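Local atomic coordinates of probable aminotransferase (Pseudomonas aeruginosa, PDB entry 5YKR), a protein that belongs to the class-III aminotransferases, a family of enzymes built on the pyridoxal-phosphate-dependent transferase fold. Residues A255-E260 against P279-L284. Residues are numbered along the deposited sequence; the frame is centred on the assembly and turned at random.
Sequences ALIIDE and PDFFVL
Ile257, Ile258 and Asp259 pair in parallel register with Phe281, Phe282 and Val283, the strand axes 4.7 Å apart at closest approach and inclined by 20°. The bonds alternate as parallel pairing demands: Ile258 N donates to Phe281 O, Ile258 O receives Val283 N, and Glu260 N reaches Val283 O at 2.8 Å. At the start of the pairing Leu256 O is gripped twice, by Asp280 N and Phe281 N, while the carboxylate of Asp280 turns back to accept Leu256 N through the anti lone pair of OD2 (2.8 Å). That oxygen also forms a salt bridge with Arg246. The chain passes from 255-259 through helix 270-275 to 281-284, a beta-alpha-beta unit of the large central sheet, where 281-284 is the last strand running parallel before antiparallel 295-299. On the face carrying Ile257, Phe281 and Val283, which packs against helix 139-154, Ala255 CB meets the edge of the Phe281 ring at CE1 (3.8 Å), and Ile257 CG2 touches both Phe281 CB and Val283 CG2. Asp259 shares this face; its OD1 is hydrogen-bonded to Thr261 OG1, whereas OD2 is held by His167 and Asn143 near N1 of the modified Lys286 (LLP), placing this strand end at the cofactor. On the other face Ile258 CG1 meets Pro279 CB at about a right angle. Phe282, with CG anti to the backbone N (chi1 -180°), brings CE2 and CZ obliquely against Glu260, whose CG lies 3.5 Å from CE2, carboxylate and ring planes 44° apart; Glu260 OE1 is hydrogen-bonded to Thr263 OG1 and Tyr271 N, OE2 to Ser272 N.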
loop_
_atom_site.group_PDB
_atom_site.type_symbol
_atom_site.label_atom_id
_atom_site.label_comp_id
_atom_site.label_asym_id
_atom_site.label_seq_id
_atom_site.Cartn_x
_atom_site.Cartn_y
_atom_site.Cartn_z
ATOM N N ALA A 255 -10.404 -4.881 21.626
ATOM C CA ALA A 255 -9.901 -3.624 21.061
ATOM C C ALA A 255 -10.950 -2.922 20.236
ATOM O O ALA A 255 -11.595 -3.561 19.402
ATOM C CB ALA A 255 -8.652 -3.880 20.236
ATOM N N LEU A 256 -11.047 -1.604 20.390
ATOM C CA LEU A 256 -11.950 -0.782 19.602
ATOM C C LEU A 256 -11.089 0.023 18.610
ATOM O O LEU A 256 -10.299 0.907 19.030
ATOM C CB LEU A 256 -12.744 0.181 20.499
ATOM C CG LEU A 256 -13.681 1.138 19.789
ATOM C CD1 LEU A 256 -14.671 0.406 18.928
ATOM C CD2 LEU A 256 -14.350 2.059 20.826
ATOM N N ILE A 257 -11.239 -0.301 17.325
ATOM C CA ILE A 257 -10.482 0.358 16.260
ATOM C C ILE A 257 -11.427 1.289 15.519
ATOM O O ILE A 257 -12.424 0.836 14.921
ATOM C CB ILE A 257 -9.911 -0.654 15.242
ATOM C CG1 ILE A 257 -9.153 -1.797 15.929
ATOM C CG2 ILE A 257 -9.053 0.095 14.203
ATOM C CD1 ILE A 257 -8.947 -2.969 15.007
ATOM N N ILE A 258 -11.078 2.590 15.531
ATOM C CA ILE A 258 -11.905 3.624 14.905
ATOM C C ILE A 258 -11.174 4.095 13.643
ATOM O O ILE A 258 -10.058 4.614 13.697
ATOM C CB ILE A 258 -12.180 4.786 15.864
ATOM C CG1 ILE A 258 -12.928 4.280 17.121
ATOM C CG2 ILE A 258 -12.934 5.877 15.163
ATOM C CD1 ILE A 258 -14.270 3.722 16.877
ATOM N N ASP A 259 -11.809 3.858 12.497
ATOM C CA ASP A 259 -11.291 4.171 11.167
ATOM C C ASP A 259 -11.915 5.483 10.685
ATOM O O ASP A 259 -13.100 5.548 10.361
ATOM C CB ASP A 259 -11.625 3.026 10.191
ATOM C CG ASP A 259 -11.070 3.229 8.805
ATOM O OD1 ASP A 259 -10.532 4.305 8.473
ATOM O OD2 ASP A 259 -11.227 2.230 7.995
ATOM N N GLU A 260 -11.065 6.530 10.639
ATOM C CA GLU A 260 -11.469 7.896 10.355
ATOM C C GLU A 260 -11.068 8.347 8.966
ATOM O O GLU A 260 -11.043 9.545 8.647
ATOM C CB GLU A 260 -10.914 8.862 11.401
ATOM C CG GLU A 260 -11.547 8.577 12.772
ATOM C CD GLU A 260 -12.333 9.773 13.317
ATOM O OE1 GLU A 260 -12.946 10.553 12.527
ATOM O OE2 GLU A 260 -12.401 9.918 14.571
ATOM N N PRO A 279 -10.930 5.791 21.446
ATOM C CA PRO A 279 -10.475 4.615 20.653
ATOM C C PRO A 279 -9.308 3.911 21.337
ATOM O O PRO A 279 -8.486 4.567 21.950
ATOM C CB PRO A 279 -10.008 5.219 19.327
ATOM C CG PRO A 279 -9.893 6.649 19.597
ATOM C CD PRO A 279 -10.657 7.071 20.783
ATOM N N ASP A 280 -9.217 2.622 21.156
ATOM C CA ASP A 280 -7.949 1.898 21.436
ATOM C C ASP A 280 -6.920 2.060 20.330
ATOM O O ASP A 280 -5.740 2.113 20.591
ATOM C CB ASP A 280 -8.208 0.426 21.751
ATOM C CG ASP A 280 -9.114 0.256 22.930
ATOM O OD1 ASP A 280 -8.887 0.935 23.986
ATOM O OD2 ASP A 280 -10.078 -0.565 22.825
ATOM N N PHE A 281 -7.418 2.031 19.102
ATOM C CA PHE A 281 -6.642 2.243 17.891
ATOM C C PHE A 281 -7.395 3.242 17.013
ATOM O O PHE A 281 -8.620 3.235 16.979
ATOM C CB PHE A 281 -6.450 0.951 17.085
ATOM C CG PHE A 281 -5.642 -0.094 17.775
ATOM C CD1 PHE A 281 -6.245 -0.971 18.636
ATOM C CD2 PHE A 281 -4.292 -0.235 17.520
ATOM C CE1 PHE A 281 -5.517 -1.958 19.268
ATOM C CE2 PHE A 281 -3.536 -1.252 18.146
ATOM C CZ PHE A 281 -4.170 -2.096 19.030
ATOM N N PHE A 282 -6.628 4.045 16.281
ATOM C CA PHE A 282 -7.166 5.086 15.393
ATOM C C PHE A 282 -6.455 4.935 14.059
ATOM O O PHE A 282 -5.218 4.862 14.025
ATOM C CB PHE A 282 -6.818 6.447 16.030
ATOM C CG PHE A 282 -7.286 7.641 15.276
ATOM C CD1 PHE A 282 -6.527 8.180 14.211
ATOM C CD2 PHE A 282 -8.479 8.273 15.647
ATOM C CE1 PHE A 282 -6.992 9.285 13.540
ATOM C CE2 PHE A 282 -8.902 9.390 14.965
ATOM C CZ PHE A 282 -8.167 9.900 13.924
ATOM N N VAL A 283 -7.209 4.860 12.974
ATOM C CA VAL A 283 -6.658 4.713 11.630
ATOM C C VAL A 283 -7.085 5.873 10.729
ATOM O O VAL A 283 -8.274 6.270 10.730
ATOM C CB VAL A 283 -7.163 3.372 11.014
ATOM C CG1 VAL A 283 -6.842 3.260 9.511
ATOM C CG2 VAL A 283 -6.607 2.202 11.816
ATOM N N LEU A 284 -6.140 6.391 9.957
ATOM C CA LEU A 284 -6.424 7.499 9.040
ATOM C C LEU A 284 -5.570 7.448 7.793
ATOM O O LEU A 284 -4.347 7.585 7.896
ATOM C CB LEU A 284 -6.207 8.832 9.766
ATOM C CG LEU A 284 -6.245 10.108 8.905
ATOM C CD1 LEU A 284 -7.576 10.256 8.138
ATOM C CD2 LEU A 284 -6.019 11.305 9.828
#